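Local atomic coordinates of human phosphate binding protein (Homo sapiens, PDB entry 2V3Q), a protein that binds inorganic phosphate as a PstS-family periplasmic-type binding protein and is secreted, associating with the paraoxonase PON1. Residues 136-141 and 207-212. Residues are numbered along the deposited sequence; the frame is centred on the assembly and turned at random.
Sequences QVVYRA and RITYIS. With PO4 (phosphate ion), chain D.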
ATOM      1  N   GLN A 136      23.563  -3.156   0.796  1.00 10.10           N
ATOM      2  CA  GLN A 136      22.936  -4.422   1.271  1.00 11.19           C
ATOM      3  C   GLN A 136      21.414  -4.178   1.294  1.00  9.15           C
ATOM      4  O   GLN A 136      20.906  -3.264   1.953  1.00  8.43           O
ATOM      5  CB  GLN A 136      23.391  -4.764   2.694  1.00  9.67           C
ATOM      6  CG  GLN A 136      22.846  -6.093   3.250  1.00 16.14           C
ATOM      7  CD  GLN A 136      23.483  -6.490   4.623  1.00 16.27           C
ATOM      8  OE1 GLN A 136      23.524  -5.704   5.581  1.00 20.91           O
ATOM      9  NE2 GLN A 136      23.937  -7.721   4.712  1.00 24.46           N
ATOM     10  N   VAL A 137      20.700  -4.953   0.516  1.00  6.87           N
ATOM     11  CA  VAL A 137      19.268  -4.714   0.346  1.00  6.65           C
ATOM     12  C   VAL A 137      18.514  -5.396   1.512  1.00  6.09           C
ATOM     13  O   VAL A 137      18.710  -6.608   1.759  1.00  7.15           O
ATOM     14  CB  VAL A 137      18.794  -5.353  -0.986  1.00  6.47           C
ATOM     15  CG1 VAL A 137      17.197  -5.379  -1.050  1.00  8.35           C
ATOM     16  CG2 VAL A 137      19.292  -4.404  -2.148  1.00  7.20           C
ATOM     17  N   VAL A 138      17.603  -4.670   2.161  1.00  5.57           N
ATOM     18  CA  VAL A 138      16.678  -5.280   3.074  1.00  8.10           C
ATOM     19  C   VAL A 138      15.302  -5.444   2.373  1.00  7.62           C
ATOM     20  O   VAL A 138      14.818  -4.512   1.709  1.00  8.51           O
ATOM     21  CB  VAL A 138      16.480  -4.348   4.333  1.00  8.79           C
ATOM     22  CG1 VAL A 138      15.463  -4.991   5.327  1.00  6.94           C
ATOM     23  CG2 VAL A 138      17.833  -4.219   5.052  1.00  8.84           C
ATOM     24  N   TYR A 139      14.614  -6.603   2.549  1.00  6.66           N
ATOM     25  CA  TYR A 139      13.319  -6.751   1.871  1.00  6.63           C
ATOM     26  C   TYR A 139      12.344  -7.486   2.764  1.00  6.59           C
ATOM     27  O   TYR A 139      12.727  -7.959   3.861  1.00  7.96           O
ATOM     28  CB  TYR A 139      13.513  -7.535   0.546  1.00  6.76           C
ATOM     29  CG  TYR A 139      14.028  -8.946   0.794  1.00  8.94           C
ATOM     30  CD1 TYR A 139      13.110 -10.055   0.900  1.00  4.57           C
ATOM     31  CD2 TYR A 139      15.436  -9.195   0.898  1.00  5.99           C
ATOM     32  CE1 TYR A 139      13.599 -11.380   1.158  1.00  5.53           C
ATOM     33  CE2 TYR A 139      15.907 -10.539   1.142  1.00  5.91           C
ATOM     34  CZ  TYR A 139      15.024 -11.613   1.254  1.00  5.55           C
ATOM     35  OH  TYR A 139      15.560 -12.915   1.464  1.00  7.38           O
ATOM     36  N   ARG A 140      11.046  -7.447   2.408  1.00  6.02           N
ATOM     37  CA  ARG A 140      10.011  -8.121   3.261  1.00  5.60           C
ATOM     38  C   ARG A 140      10.024  -9.617   3.042  1.00  5.50           C
ATOM     39  O   ARG A 140       9.905 -10.054   1.918  1.00  8.25           O
ATOM     40  CB  ARG A 140       8.628  -7.561   2.914  1.00  5.89           C
ATOM     41  CG  ARG A 140       8.488  -6.045   3.495  1.00  8.44           C
ATOM     42  CD  ARG A 140       8.234  -6.045   5.021  1.00  8.69           C
ATOM     43  NE  ARG A 140       6.919  -6.609   5.337  1.00  6.78           N
ATOM     44  CZ  ARG A 140       5.791  -5.928   5.215  1.00  9.59           C
ATOM     45  NH1 ARG A 140       5.791  -4.630   4.786  1.00  7.16           N
ATOM     46  NH2 ARG A 140       4.660  -6.561   5.488  1.00  6.94           N
ATOM     47  N   ALA A 141      10.106 -10.406   4.118  1.00  6.03           N
ATOM     48  CA  ALA A 141      10.155 -11.880   4.026  1.00  7.88           C
ATOM     49  C   ALA A 141       8.803 -12.415   3.575  1.00  8.52           C
ATOM     50  O   ALA A 141       8.723 -13.403   2.847  1.00  9.56           O
ATOM     51  CB  ALA A 141      10.446 -12.445   5.496  1.00  7.55           C
ATOM     52  N   ARG A 207      22.908  -0.443   4.217  1.00  7.73           N
ATOM     53  CA  ARG A 207      21.572  -1.044   3.965  1.00  7.45           C
ATOM     54  C   ARG A 207      20.606  -0.048   3.293  1.00  8.44           C
ATOM     55  O   ARG A 207      20.687   1.176   3.498  1.00  7.95           O
ATOM     56  CB  ARG A 207      20.948  -1.473   5.308  1.00  8.04           C
ATOM     57  CG  ARG A 207      21.491  -2.877   5.666  1.00  9.76           C
ATOM     58  CD  ARG A 207      20.945  -3.403   7.058  1.00  8.83           C
ATOM     59  NE  ARG A 207      21.597  -4.707   7.304  1.00 11.64           N
ATOM     60  CZ  ARG A 207      21.199  -5.556   8.260  1.00 12.61           C
ATOM     61  NH1 ARG A 207      20.213  -5.254   9.138  1.00  8.61           N
ATOM     62  NH2 ARG A 207      21.833  -6.712   8.373  1.00 13.52           N
ATOM     63  N   ILE A 208      19.714  -0.588   2.478  1.00  7.85           N
ATOM     64  CA  ILE A 208      18.749   0.242   1.755  1.00  7.74           C
ATOM     65  C   ILE A 208      17.489  -0.627   1.689  1.00  7.93           C
ATOM     66  O   ILE A 208      17.600  -1.872   1.677  1.00  7.47           O
ATOM     67  CB  ILE A 208      19.265   0.589   0.326  1.00  7.84           C
ATOM     68  CG1 ILE A 208      18.295   1.554  -0.386  1.00  6.73           C
ATOM     69  CG2 ILE A 208      19.507  -0.702  -0.599  1.00  6.38           C
ATOM     70  CD1 ILE A 208      19.004   2.397  -1.642  1.00  5.71           C
ATOM     71  N   THR A 209      16.334   0.004   1.646  1.00  7.13           N
ATOM     72  CA  THR A 209      15.095  -0.796   1.543  1.00  6.94           C
ATOM     73  C   THR A 209      13.999  -0.017   0.822  1.00  6.70           C
ATOM     74  O   THR A 209      14.227   1.119   0.306  1.00  6.88           O
ATOM     75  CB  THR A 209      14.631  -1.315   2.909  1.00  7.68           C
ATOM     76  OG1 THR A 209      13.604  -2.310   2.743  1.00  8.04           O
ATOM     77  CG2 THR A 209      14.061  -0.097   3.778  1.00  9.35           C
ATOM     78  N   TYR A 210      12.792  -0.609   0.789  1.00  6.54           N
ATOM     79  CA  TYR A 210      11.577   0.039   0.231  1.00  7.30           C
ATOM     80  C   TYR A 210      10.546  -0.102   1.333  1.00  6.72           C
ATOM     81  O   TYR A 210      10.483  -1.154   1.997  1.00  6.55           O
ATOM     82  CB  TYR A 210      11.130  -0.690  -1.085  1.00  6.21           C
ATOM     83  CG  TYR A 210      10.804  -2.161  -0.907  1.00  6.48           C
ATOM     84  CD1 TYR A 210       9.462  -2.581  -0.648  1.00  8.02           C
ATOM     85  CD2 TYR A 210      11.829  -3.146  -0.953  1.00  5.30           C
ATOM     86  CE1 TYR A 210       9.158  -3.932  -0.482  1.00  8.51           C
ATOM     87  CE2 TYR A 210      11.496  -4.521  -0.794  1.00  5.66           C
ATOM     88  CZ  TYR A 210      10.183  -4.861  -0.487  1.00  6.63           C
ATOM     89  OH  TYR A 210       9.923  -6.165  -0.249  1.00  6.05           O
ATOM     90  N   ILE A 211       9.761   0.941   1.590  1.00  7.96           N
ATOM     91  CA  ILE A 211       8.887   0.923   2.774  1.00  7.19           C
ATOM     92  C   ILE A 211       7.813   2.006   2.708  1.00  7.33           C
ATOM     93  O   ILE A 211       7.972   3.064   2.021  1.00  6.07           O
ATOM     94  CB  ILE A 211       9.742   1.186   4.062  1.00  8.38           C
ATOM     95  CG1 ILE A 211       9.014   0.601   5.294  1.00 11.34           C
ATOM     96  CG2 ILE A 211      10.211   2.656   4.165  1.00  6.07           C
ATOM     97  CD1 ILE A 211       9.934   0.415   6.499  1.00  9.87           C
ATOM     98  N   SER A 212       6.738   1.773   3.440  1.00  5.48           N
ATOM     99  CA  SER A 212       5.799   2.866   3.783  1.00  7.77           C
ATOM    100  C   SER A 212       6.454   4.203   4.152  1.00  7.06           C
ATOM    101  O   SER A 212       7.364   4.259   4.974  1.00  7.66           O
ATOM    102  CB  SER A 212       4.918   2.394   4.974  1.00  5.48           C
ATOM    103  OG  SER A 212       4.047   3.454   5.371  1.00  7.38           O
TER
HETATM  104  P   PO4 D1379       2.085  -4.580   4.049  1.00  5.76           P
HETATM  105  O1  PO4 D1379       2.423  -4.870   5.520  1.00  5.98           O
HETATM  106  O2  PO4 D1379       3.381  -4.382   3.296  1.00  4.13           O
HETATM  107  O3  PO4 D1379       1.270  -5.639   3.312  1.00  7.28           O
HETATM  108  O4  PO4 D1379       1.305  -3.198   4.016  1.00  5.95           O
HETATM  109  O   HOH W   1      24.274  -8.117   7.800  1.00 33.41           O
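Val138 N donates a nearly straight 2.8 Å hydrogen bond to Ile208 O, and Ile208 N returns one to Gln136 O, the ladder joining central strand 136-140 to edge strand 207-208 of a three-stranded parallel sheet. Here packing is tight: Val138 CG2 lies 3.8 Å from Arg207 CD, and on the other face Val137 and Ile208 touch through their CG2 methyls. Beyond the last bridge the backbones part, and side chains span the gap. With chi1 at -168° Thr209 turns OG1 toward strand 136-140, donating a hydrogen bond to Val138 O at 2.7 Å from above the carbonyl plane. Tyr210, its ring stacked on Phe150, accepts a hydrogen bond at OH from Arg140 N (3.2 Å); OH also pairs with Thr147 OG1. At the opposite, wetter end Gln136 and Arg207 run side by side; Arg207 NE reaches Gln136 OE1 at 2.8 Å within the guanidinium plane, and one water accepts hydrogen bonds from Gln136 NE2 and Arg207 NH2. Gln136 NE2 also holds Gly184 O. Phosphate O1 lies at the guanidinium edge of Arg140, 2.8 Å from NH2; Thr8, Ser32 and Gly145 also bind the ion. Tyr210 thus probably helps position this cationic group, its charge probably offset partly by Glu142.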